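Local atomic coordinates of carbohydrate-binding protein (Flavonifractor plautii, PDB entry 6N1B), a protein that probably removes the acetyl group from the N-acetylgalactosamine of the A blood antigen, as an N-acetylgalactosamine deacetylase, and binds the blood group B trisaccharide. Residues 33-38 with 386-391; 114-119 with 138-143; 146-151 with 202-207. All coordinates share one frame; numbering follows the deposited sequence. Where two conformers were deposited one is given.

Contact 1 (33-38 with 386-391); sequences PGYQDF and IWRIGY
The backbone of Gln36 is tied directly to Ile389: Gln36 N gives its hydrogen to Ile389 O over 2.9 Å, in the plane of the carbonyl and nearly straight at 167°. Two waters extend this single direct bond. One joins Gly34 O to Tyr391 N, and the other lies 2.8 Å from both Gln36 O and Ile389 N, so the irregular chain 33-38 is fastened to strand 385-395 where it crosses it, without continuous strand pairing. The two segments run at a steep angle to each other, and Tyr35 and Gly390 come closest, their CA atoms 4.0 Å apart.

This is the rim of one antiparallel sheet of a β-propeller. Residues 30-31, from the start of the modelled chain, form its outer strand beside 385-395, from near its end, a closure of the Velcro type that joins the two termini within one blade; 33-38 carries the chain on from there toward strand 52-60.

The apolar contacts fall on both sides of the backbone bond. Arg388 lays its aliphatic part across one face of the Tyr35 ring, with CG 3.8 Å from the ring centroid and almost directly above it, a CH-pi contact. The bend in the arginine at chi2 (-63°) then carries the guanidinium past the phenol, the two planes 16° apart, with Tyr35 OH above one guanidinium face. Their polar ends bind other groups: Tyr35 OH pairs with Ala369 O, and Arg388 NH1 with Asp49 O. On the second side Ile389 CD1 stands over the centre of the Phe38 ring at 4.0 Å from its centroid, while Ile389 CG2 meets Phe38 CE1 at 3.6 Å. Finally, the amide of Gln36, whose OE1 is held by Trp97, brings NE2 to 3.5 Å from Tyr391 CB.

Contact 2 (114-119 with 138-143); sequences TRYHNC and WADDQG. With GLA (alpha-D-galactopyranose), chain B; FUC (alpha-L-fucopyranose), chain C.
Arg115 grips Asp140 side-on, its extended chain delivering NE to Asp140 OD1 at 2.9 Å in an almost linear bond (176°) and NH2 to OD2, one nitrogen for each oxygen of the salt bridge. The amide of Gln142 stacks on one face of the guanidinium. Gln142 N also reaches Asp140 OD1, from the opposite face of the carboxylate to NE, closing an Asx turn that starts the loop after the strand. Asp141 N donates to Arg115 O.

Next, Tyr116 enters the antiparallel hairpin of strands 116-126 and 131-140, forming a non-hydrogen-bonded pair with Asp140. Its ring lies beside the indole of Trp138, rim to rim, the two planes nearly parallel (8° apart) but stepped, neither ring over the face of the other, with Tyr116 CD1 3.5 Å from Trp138 CZ2.

His117 forms the hydrogen-bonded pair with Ala139, and its side chain projects from the other face of the sheet, where the sugars lie. Its ND1 donates to the syn lone pair of Asp141 OD2 at 2.6 Å, close to the ring plane, while NE2 at the far edge bonds O3 of the alpha-galactose at 2.7 Å. Asn118, back on the face of Tyr116, sets ND2 at the edge of the indole, 3.3 Å from Trp138 CD1. The Cys119 side chain borders the same galactose.

The Asp141 bond thus fixes the rotation of the imidazole from the ND1 side, with NE2 aimed at galactose O3. Asp141 OD1 itself accepts from O2 of the fucose, 3.1 Å away, which makes this carboxylate both a second-shell support for one sugar and a direct hydrogen-bonding partner of the other.

Contact 3 (146-151 with 202-207); sequences VGAEVR and YDMLSP. With GLA (alpha-D-galactopyranose), chain B.
Met204 presses its methyl group against the backbone of strand 148-155 and thereby packs a connection between two β-propeller blades onto the first of them. Strand 148-155 belongs to the sheet that begins with 116-126; residues 202-207 lead from the last strand of that sheet, 193-198, to 207-212, the first strand of the following one, and the chain turns its corner at Ser206.

The tight part of the contact belongs to this one side chain. The bend at chi3 (-80°) folds Met204 CE onto the strand, 3.7 Å from Ala148 O and 3.8 Å from Glu149 CA. Alongside, Val150 CG2 touches Met204 SD at 4.0 Å, the two side chains running obliquely past each other. Ile196 and Ser198 also touch the methionine side chain, and its carbonyl oxygen is bound by Asn137 ND2, so both the backbone and the side chain of Met204 engage this sheet.

Elsewhere the segments stand well apart. Val150 CG2 only reaches Pro207 CG at 4.3 Å, and the nearest CA atoms, those of Ala148 and Tyr202, are 7.1 Å from each other. Tyr202 and Leu205 serve the glycan pocket instead: C6 of the alpha-galactose sits over the centre of the Tyr202 ring, 3.7 Å above its plane, and Leu205 CD2 borders O4 of the same sugar. Beyond Leu205, Ser206 N bonds Asp120, a calcium ligand, which links this connection to the metal site.

The opposite, partly exposed side of the strand turns away from Met204. There Glu149 and Arg151 form a salt bridge on their own strand; Thr194 also binds the carboxylate, and Arg151 NE meets Glu149 OE1 at 2.8 Å, in the guanidinium plane but above the carboxylate plane.

Contacts 2 and 3 are neighbours, their centres 10 Å apart, because strands 131-140 and 148-155 lie side by side in one sheet; Glu149 N probably donates a hydrogen bond to Trp138 O at 2.8 Å. They also meet at the glycan: a probable hydrogen bond of 2.6 Å joins Asp141 OD1 to Tyr202 OH, and His117 and Tyr202 approach the same alpha-galactose. The His117 side chain lies about 6 Å from a calcium ion. Contact 1 belongs to another sheet, its centre 26 Å from each of the others, with nearest atoms about 9 Å from contact 2 and 12 Å from contact 3. Joining residues near both ends of the modelled chain, it brackets the other two in sequence.

Contact 1 (33-38 with 386-391)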
loop_
_atom_site.group_PDB
_atom_site.type_symbol
_atom_site.label_atom_id
_atom_site.label_comp_id
_atom_site.label_asym_id
_atom_site.label_seq_id
_atom_site.Cartn_x
_atom_site.Cartn_y
_atom_site.Cartn_z
ATOM N N PRO A 33 12.793 -15.862 -3.311
ATOM C CA PRO A 33 14.125 -15.509 -2.795
ATOM C C PRO A 33 14.492 -14.051 -3.067
ATOM O O PRO A 33 14.050 -13.515 -4.103
ATOM C CB PRO A 33 15.054 -16.440 -3.605
ATOM C CG PRO A 33 14.232 -17.401 -4.308
ATOM C CD PRO A 33 12.794 -16.918 -4.345
ATOM N N GLY A 34 15.262 -13.482 -2.167
ATOM C CA GLY A 34 15.717 -12.089 -2.360
ATOM C C GLY A 34 14.510 -11.113 -2.271
ATOM O O GLY A 34 13.555 -11.411 -1.524
ATOM N N TYR A 35 14.625 -10.027 -2.991
ATOM C CA TYR A 35 13.584 -9.027 -2.995
ATOM C C TYR A 35 13.559 -8.329 -4.338
ATOM O O TYR A 35 14.260 -8.822 -5.259
ATOM C CB TYR A 35 13.623 -8.120 -1.764
ATOM C CG TYR A 35 14.941 -7.401 -1.623
ATOM C CD1 TYR A 35 15.298 -6.308 -2.436
ATOM C CD2 TYR A 35 15.882 -7.821 -0.677
ATOM C CE1 TYR A 35 16.548 -5.645 -2.268
ATOM C CE2 TYR A 35 17.138 -7.163 -0.547
ATOM C CZ TYR A 35 17.451 -6.076 -1.318
ATOM O OH TYR A 35 18.651 -5.431 -1.220
ATOM N N GLN A 36 12.726 -7.286 -4.533
ATOM C CA GLN A 36 12.612 -6.656 -5.839
ATOM C C GLN A 36 13.276 -5.340 -5.778
ATOM O O GLN A 36 13.283 -4.613 -4.789
ATOM C CB GLN A 36 11.137 -6.535 -6.269
ATOM C CG GLN A 36 10.537 -7.888 -6.568
ATOM C CD GLN A 36 9.152 -7.850 -7.146
ATOM O OE1 GLN A 36 8.510 -6.813 -7.204
ATOM N NE2 GLN A 36 8.641 -9.035 -7.515
ATOM N N ASP A 37 13.934 -4.951 -6.904
ATOM C CA ASP A 37 14.636 -3.658 -6.956
ATOM C C ASP A 37 13.704 -2.520 -7.291
ATOM O O ASP A 37 13.208 -2.424 -8.377
ATOM C CB ASP A 37 15.804 -3.721 -7.924
ATOM C CG ASP A 37 16.867 -4.584 -7.411
ATOM O OD1 ASP A 37 17.407 -4.419 -6.274
ATOM O OD2 ASP A 37 17.197 -5.534 -8.139
ATOM N N PHE A 38 13.483 -1.636 -6.375
ATOM C CA PHE A 38 12.782 -0.393 -6.584
ATOM C C PHE A 38 13.755 0.769 -6.428
ATOM O O PHE A 38 14.501 0.767 -5.433
ATOM C CB PHE A 38 11.624 -0.195 -5.615
ATOM C CG PHE A 38 10.409 -1.082 -5.816
ATOM C CD1 PHE A 38 10.357 -2.461 -5.597
ATOM C CD2 PHE A 38 9.248 -0.497 -6.314
ATOM C CE1 PHE A 38 9.212 -3.203 -5.842
ATOM C CE2 PHE A 38 8.138 -1.244 -6.555
ATOM C CZ PHE A 38 8.132 -2.566 -6.333
ATOM N N ILE A 386 16.647 -1.909 7.902
ATOM C CA ILE A 386 16.652 -1.707 6.454
ATOM C C ILE A 386 15.258 -2.057 5.934
ATOM O O ILE A 386 14.651 -3.036 6.292
ATOM C CB ILE A 386 17.708 -2.577 5.746
ATOM C CG1 ILE A 386 19.122 -2.178 6.107
ATOM C CG2 ILE A 386 17.554 -2.561 4.228
ATOM C CD1 ILE A 386 19.631 -0.884 5.463
ATOM N N TRP A 387 14.762 -1.186 5.048
ATOM C CA TRP A 387 13.427 -1.285 4.449
ATOM C C TRP A 387 13.517 -1.794 3.009
ATOM O O TRP A 387 14.181 -1.107 2.178
ATOM C CB TRP A 387 12.709 0.078 4.417
ATOM C CG TRP A 387 12.620 0.851 5.704
ATOM C CD1 TRP A 387 13.606 1.457 6.358
ATOM C CD2 TRP A 387 11.396 1.118 6.460
ATOM N NE1 TRP A 387 13.132 2.173 7.479
ATOM C CE2 TRP A 387 11.766 1.936 7.563
ATOM C CE3 TRP A 387 10.089 0.766 6.284
ATOM C CZ2 TRP A 387 10.852 2.433 8.468
ATOM C CZ3 TRP A 387 9.137 1.204 7.242
ATOM C CH2 TRP A 387 9.551 2.029 8.299
ATOM N N ARG A 388 12.815 -2.867 2.665
ATOM C CA ARG A 388 12.746 -3.318 1.278
ATOM C C ARG A 388 11.344 -3.847 0.935
ATOM O O ARG A 388 10.485 -4.089 1.810
ATOM C CB ARG A 388 13.725 -4.533 1.046
ATOM C CG ARG A 388 15.191 -4.327 1.321
ATOM C CD ARG A 388 15.848 -3.288 0.416
ATOM N NE ARG A 388 17.262 -3.267 0.743
ATOM C CZ ARG A 388 18.109 -2.338 0.381
ATOM N NH1 ARG A 388 17.714 -1.290 -0.364
ATOM N NH2 ARG A 388 19.396 -2.431 0.768
ATOM N N ILE A 389 11.147 -4.075 -0.373
ATOM C CA ILE A 389 9.934 -4.692 -0.931
ATOM C C ILE A 389 10.316 -5.948 -1.660
ATOM O O ILE A 389 11.217 -5.927 -2.532
ATOM C CB ILE A 389 9.239 -3.722 -1.952
ATOM C CG1 ILE A 389 8.729 -2.476 -1.231
ATOM C CG2 ILE A 389 8.115 -4.430 -2.675
ATOM C CD1 ILE A 389 8.402 -1.308 -2.203
ATOM N N GLY A 390 9.620 -7.036 -1.320
ATOM C CA GLY A 390 9.753 -8.332 -1.965
ATOM C C GLY A 390 8.431 -8.910 -2.445
ATOM O O GLY A 390 7.492 -8.133 -2.637
ATOM N N TYR A 391 8.367 -10.238 -2.600
ATOM C CA TYR A 391 7.262 -10.850 -3.238
ATOM C C TYR A 391 7.037 -12.227 -2.706
ATOM O O TYR A 391 7.983 -12.980 -2.374
ATOM C CB TYR A 391 7.529 -10.921 -4.764
ATOM C CG TYR A 391 6.401 -11.518 -5.597
ATOM C CD1 TYR A 391 5.264 -10.804 -5.923
ATOM C CD2 TYR A 391 6.484 -12.840 -6.019
ATOM C CE1 TYR A 391 4.214 -11.381 -6.614
ATOM C CE2 TYR A 391 5.412 -13.417 -6.768
ATOM C CZ TYR A 391 4.305 -12.640 -7.068
ATOM O OH TYR A 391 3.251 -13.253 -7.797
HETATM O O HOH W 1 10.917 -11.687 -2.059
HETATM O O HOH W 2 13.123 -3.413 -2.275
#

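Contact 2 (114-119 with 138-143)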
loop_
_atom_site.group_PDB
_atom_site.type_symbol
_atom_site.label_atom_id
_atom_site.label_comp_id
_atom_site.label_asym_id
_atom_site.label_seq_id
_atom_site.Cartn_x
_atom_site.Cartn_y
_atom_site.Cartn_z
ATOM N N THR A 114 11.529 18.600 8.163
ATOM C CA THR A 114 11.192 17.387 8.887
ATOM C C THR A 114 9.952 17.489 9.798
ATOM O O THR A 114 9.564 16.552 10.407
ATOM C CB THR A 114 12.348 16.778 9.665
ATOM O OG1 THR A 114 12.818 17.720 10.582
ATOM C CG2 THR A 114 13.521 16.361 8.722
ATOM N N ARG A 115 9.302 18.661 9.834
ATOM C CA ARG A 115 8.031 18.804 10.513
ATOM C C ARG A 115 6.948 17.951 9.861
ATOM O O ARG A 115 5.990 17.556 10.531
ATOM C CB ARG A 115 7.591 20.281 10.545
ATOM C CG ARG A 115 6.182 20.484 11.163
ATOM C CD ARG A 115 5.883 21.924 11.321
ATOM N NE ARG A 115 4.530 22.063 11.791
ATOM C CZ ARG A 115 3.980 23.153 12.247
ATOM N NH1 ARG A 115 4.705 24.304 12.372
ATOM N NH2 ARG A 115 2.696 23.103 12.588
ATOM N N TYR A 116 7.085 17.702 8.547
ATOM C CA TYR A 116 6.052 17.104 7.715
ATOM C C TYR A 116 6.553 15.822 7.073
ATOM O O TYR A 116 7.776 15.721 6.845
ATOM C CB TYR A 116 5.663 18.006 6.550
ATOM C CG TYR A 116 5.266 19.373 7.024
ATOM C CD1 TYR A 116 3.936 19.682 7.397
ATOM C CD2 TYR A 116 6.181 20.397 7.032
ATOM C CE1 TYR A 116 3.541 20.933 7.878
ATOM C CE2 TYR A 116 5.813 21.682 7.528
ATOM C CZ TYR A 116 4.510 21.935 7.989
ATOM O OH TYR A 116 4.093 23.162 8.484
ATOM N N HIS A 117 5.670 14.876 6.807
ATOM C CA HIS A 117 6.117 13.769 5.961
ATOM C C HIS A 117 4.935 13.196 5.210
ATOM O O HIS A 117 3.778 13.251 5.658
ATOM C CB HIS A 117 6.854 12.627 6.771
ATOM C CG HIS A 117 5.894 11.689 7.480
ATOM N ND1 HIS A 117 5.190 12.039 8.619
ATOM C CD2 HIS A 117 5.581 10.376 7.243
ATOM C CE1 HIS A 117 4.483 10.984 9.014
ATOM N NE2 HIS A 117 4.685 9.964 8.188
ATOM N N ASN A 118 5.263 12.562 4.099
ATOM C CA ASN A 118 4.298 11.799 3.288
ATOM C C ASN A 118 4.452 10.319 3.623
ATOM O O ASN A 118 5.448 9.878 4.204
ATOM C CB ASN A 118 4.559 12.038 1.809
ATOM C CG ASN A 118 4.391 13.485 1.411
ATOM O OD1 ASN A 118 5.371 14.100 0.761
ATOM N ND2 ASN A 118 3.302 14.055 1.716
ATOM N N CYS A 119 3.451 9.534 3.251
ATOM C CA CYS A 119 3.464 8.078 3.503
ATOM C C CYS A 119 2.287 7.403 2.825
ATOM O O CYS A 119 1.364 8.067 2.316
ATOM C CB CYS A 119 3.420 7.742 5.043
ATOM S SG CYS A 119 1.895 8.353 5.820
ATOM N N TRP A 138 -0.420 12.710 3.855
ATOM C CA TRP A 138 0.464 13.760 4.234
ATOM C C TRP A 138 0.190 14.169 5.682
ATOM O O TRP A 138 -0.994 14.411 6.020
ATOM C CB TRP A 138 0.328 15.028 3.357
ATOM C CG TRP A 138 0.984 16.286 3.816
ATOM C CD1 TRP A 138 2.313 16.641 3.552
ATOM C CD2 TRP A 138 0.412 17.344 4.594
ATOM N NE1 TRP A 138 2.549 17.884 4.092
ATOM C CE2 TRP A 138 1.403 18.345 4.718
ATOM C CE3 TRP A 138 -0.857 17.594 5.083
ATOM C CZ2 TRP A 138 1.149 19.551 5.303
ATOM C CZ3 TRP A 138 -1.123 18.793 5.745
ATOM C CH2 TRP A 138 -0.115 19.757 5.879
ATOM N N ALA A 139 1.219 14.314 6.520
ATOM C CA ALA A 139 0.983 14.702 7.927
ATOM C C ALA A 139 1.872 15.891 8.284
ATOM O O ALA A 139 3.063 15.930 7.923
ATOM C CB ALA A 139 1.354 13.546 8.839
ATOM N N ASP A 140 1.296 16.804 9.035
ATOM C CA ASP A 140 2.019 17.716 9.885
ATOM C C ASP A 140 2.268 17.004 11.203
ATOM O O ASP A 140 1.338 16.799 11.944
ATOM C CB ASP A 140 1.155 18.982 10.112
ATOM C CG ASP A 140 1.777 20.050 11.045
ATOM O OD1 ASP A 140 2.839 19.742 11.606
ATOM O OD2 ASP A 140 1.148 21.160 11.136
ATOM N N ASP A 141 3.502 16.558 11.429
ATOM C CA ASP A 141 3.714 15.771 12.602
ATOM C C ASP A 141 3.795 16.545 13.899
ATOM O O ASP A 141 3.938 15.951 14.972
ATOM C CB ASP A 141 4.959 14.920 12.436
ATOM C CG ASP A 141 4.816 13.875 11.323
ATOM O OD1 ASP A 141 4.070 12.860 11.504
ATOM O OD2 ASP A 141 5.396 14.125 10.217
ATOM N N GLN A 142 3.779 17.877 13.819
ATOM C CA GLN A 142 3.832 18.678 15.050
ATOM C C GLN A 142 2.555 18.618 15.841
ATOM O O GLN A 142 1.467 18.928 15.307
ATOM C CB GLN A 142 4.151 20.131 14.687
ATOM C CG GLN A 142 4.345 21.031 15.906
ATOM C CD GLN A 142 5.023 22.322 15.617
ATOM O OE1 GLN A 142 4.570 23.341 16.071
ATOM N NE2 GLN A 142 6.153 22.292 14.920
ATOM N N GLY A 143 2.596 18.217 17.073
ATOM C CA GLY A 143 1.473 18.284 17.935
ATOM C C GLY A 143 0.939 19.709 18.045
ATOM O O GLY A 143 1.681 20.703 18.110
HETATM C C1 GLA B . 5.048 5.502 11.534
HETATM C C2 GLA B . 4.529 5.701 10.071
HETATM C C3 GLA B . 4.241 7.192 9.832
HETATM C C4 GLA B . 3.267 7.783 10.915
HETATM C C5 GLA B . 3.756 7.395 12.345
HETATM C C6 GLA B . 2.723 7.622 13.373
HETATM O O2 GLA B . 5.621 5.248 9.187
HETATM O O3 GLA B . 3.735 7.455 8.303
HETATM O O4 GLA B . 2.033 7.242 10.624
HETATM O O5 GLA B . 3.986 5.923 12.466
HETATM O O6 GLA B . 3.204 7.349 14.760
HETATM C C1 FUC C . 7.608 8.980 11.830
HETATM C C2 FUC C . 6.989 10.387 11.806
HETATM C C3 FUC C . 7.724 11.302 12.810
HETATM C C4 FUC C . 9.187 11.394 12.422
HETATM C C5 FUC C . 9.788 9.998 12.453
HETATM C C6 FUC C . 11.272 9.879 11.995
HETATM O O2 FUC C . 5.592 10.303 12.224
HETATM O O3 FUC C . 7.177 12.646 12.738
HETATM O O4 FUC C . 9.291 11.967 11.126
HETATM O O5 FUC C . 9.013 9.138 11.560
HETATM O O HOH W 3 8.036 14.222 10.139
HETATM O O HOH W 4 1.592 23.253 9.397
#

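Contact 3 (146-151 with 202-207)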
loop_
_atom_site.group_PDB
_atom_site.type_symbol
_atom_site.label_atom_id
_atom_site.label_comp_id
_atom_site.label_asym_id
_atom_site.label_seq_id
_atom_site.Cartn_x
_atom_site.Cartn_y
_atom_site.Cartn_z
ATOM N N VAL A 146 -1.632 21.282 12.057
ATOM C CA VAL A 146 -2.813 21.267 11.230
ATOM C C VAL A 146 -3.463 19.886 10.993
ATOM O O VAL A 146 -4.522 19.760 10.379
ATOM C CB VAL A 146 -2.580 22.005 9.888
ATOM C CG1 VAL A 146 -2.105 23.438 10.079
ATOM C CG2 VAL A 146 -1.664 21.219 8.927
ATOM N N GLY A 147 -2.819 18.819 11.444
ATOM C CA GLY A 147 -3.295 17.480 11.239
ATOM C C GLY A 147 -2.714 16.795 10.026
ATOM O O GLY A 147 -1.521 16.786 9.816
ATOM N N ALA A 148 -3.592 16.182 9.226
ATOM C CA ALA A 148 -3.148 15.406 8.077
ATOM C C ALA A 148 -4.158 15.487 6.953
ATOM O O ALA A 148 -5.304 15.987 7.121
ATOM C CB ALA A 148 -2.953 13.943 8.453
ATOM N N GLU A 149 -3.762 14.971 5.793
ATOM C CA GLU A 149 -4.614 14.934 4.645
ATOM C C GLU A 149 -4.363 13.621 3.867
ATOM O O GLU A 149 -3.263 13.077 3.875
ATOM C CB GLU A 149 -4.332 16.081 3.658
ATOM C CG GLU A 149 -4.679 17.455 4.206
ATOM C CD GLU A 149 -4.475 18.586 3.232
ATOM O OE1 GLU A 149 -4.084 18.363 2.061
ATOM O OE2 GLU A 149 -4.750 19.736 3.605
ATOM N N VAL A 150 -5.409 13.134 3.205
ATOM C CA VAL A 150 -5.251 12.206 2.060
ATOM C C VAL A 150 -5.234 13.025 0.809
ATOM O O VAL A 150 -6.179 13.808 0.600
ATOM C CB VAL A 150 -6.335 11.082 2.057
ATOM C CG1 VAL A 150 -6.189 10.250 0.806
ATOM C CG2 VAL A 150 -6.256 10.244 3.316
ATOM N N ARG A 151 -4.162 12.933 0.041
ATOM C CA ARG A 151 -3.943 13.697 -1.206
ATOM C C ARG A 151 -3.938 12.739 -2.389
ATOM O O ARG A 151 -3.838 11.530 -2.250
ATOM C CB ARG A 151 -2.654 14.457 -1.076
ATOM C CG ARG A 151 -2.693 15.517 0.008
ATOM C CD ARG A 151 -1.371 16.279 0.222
ATOM N NE ARG A 151 -1.580 17.353 1.159
ATOM C CZ ARG A 151 -0.699 18.341 1.415
ATOM N NH1 ARG A 151 0.550 18.213 1.014
ATOM N NH2 ARG A 151 -1.130 19.442 2.007
ATOM N N TYR A 202 -3.094 11.204 12.777
ATOM C CA TYR A 202 -2.840 9.830 12.479
ATOM C C TYR A 202 -4.088 9.007 12.414
ATOM O O TYR A 202 -4.119 7.795 12.671
ATOM C CB TYR A 202 -1.811 9.219 13.449
ATOM C CG TYR A 202 -0.520 10.041 13.523
ATOM C CD1 TYR A 202 0.261 10.307 12.363
ATOM C CD2 TYR A 202 -0.047 10.474 14.720
ATOM C CE1 TYR A 202 1.388 11.046 12.442
ATOM C CE2 TYR A 202 1.097 11.243 14.775
ATOM C CZ TYR A 202 1.826 11.567 13.681
ATOM O OH TYR A 202 2.930 12.371 13.768
ATOM N N ASP A 203 -5.196 9.617 11.947
ATOM C CA ASP A 203 -6.488 8.913 11.964
ATOM C C ASP A 203 -6.977 8.454 10.627
ATOM O O ASP A 203 -8.084 7.966 10.566
ATOM C CB ASP A 203 -7.560 9.737 12.689
ATOM C CG ASP A 203 -8.075 10.979 12.007
ATOM O OD1 ASP A 203 -7.737 11.237 10.818
ATOM O OD2 ASP A 203 -8.891 11.730 12.619
ATOM N N MET A 204 -6.097 8.478 9.586
ATOM C CA MET A 204 -6.452 8.015 8.244
ATOM C C MET A 204 -5.265 7.264 7.610
ATOM O O MET A 204 -4.855 7.550 6.496
ATOM C CB MET A 204 -6.851 9.255 7.327
ATOM C CG MET A 204 -7.727 10.141 7.749
ATOM S SD MET A 204 -8.074 11.438 6.628
ATOM C CE MET A 204 -6.762 12.627 6.734
ATOM N N LEU A 205 -4.599 6.394 8.394
ATOM C CA LEU A 205 -3.425 5.708 7.910
ATOM C C LEU A 205 -3.732 4.661 6.864
ATOM O O LEU A 205 -4.753 3.977 6.876
ATOM C CB LEU A 205 -2.615 5.077 9.023
ATOM C CG LEU A 205 -2.164 5.997 10.198
ATOM C CD1 LEU A 205 -1.237 5.307 11.085
ATOM C CD2 LEU A 205 -1.523 7.288 9.642
ATOM N N SER A 206 -2.759 4.499 5.964
ATOM C CA SER A 206 -2.839 3.450 4.946
ATOM C C SER A 206 -4.198 3.416 4.158
ATOM O O SER A 206 -4.823 2.354 4.081
ATOM C CB SER A 206 -2.541 2.065 5.560
ATOM O OG SER A 206 -2.489 1.028 4.596
ATOM N N PRO A 207 -4.548 4.582 3.620
ATOM C CA PRO A 207 -5.795 4.542 2.779
ATOM C C PRO A 207 -5.733 3.542 1.663
ATOM O O PRO A 207 -4.667 3.433 0.997
ATOM C CB PRO A 207 -5.838 6.008 2.247
ATOM C CG PRO A 207 -4.448 6.464 2.216
ATOM C CD PRO A 207 -3.851 5.866 3.478
HETATM C C1 GLA B . 5.048 5.502 11.534
HETATM C C2 GLA B . 4.529 5.701 10.071
HETATM C C3 GLA B . 4.241 7.192 9.832
HETATM C C4 GLA B . 3.267 7.783 10.915
HETATM C C5 GLA B . 3.756 7.395 12.345
HETATM C C6 GLA B . 2.723 7.622 13.373
HETATM O O2 GLA B . 5.621 5.248 9.187
HETATM O O3 GLA B . 3.735 7.455 8.303
HETATM O O4 GLA B . 2.033 7.242 10.624
HETATM O O5 GLA B . 3.986 5.923 12.466
HETATM O O6 GLA B . 3.204 7.349 14.760
#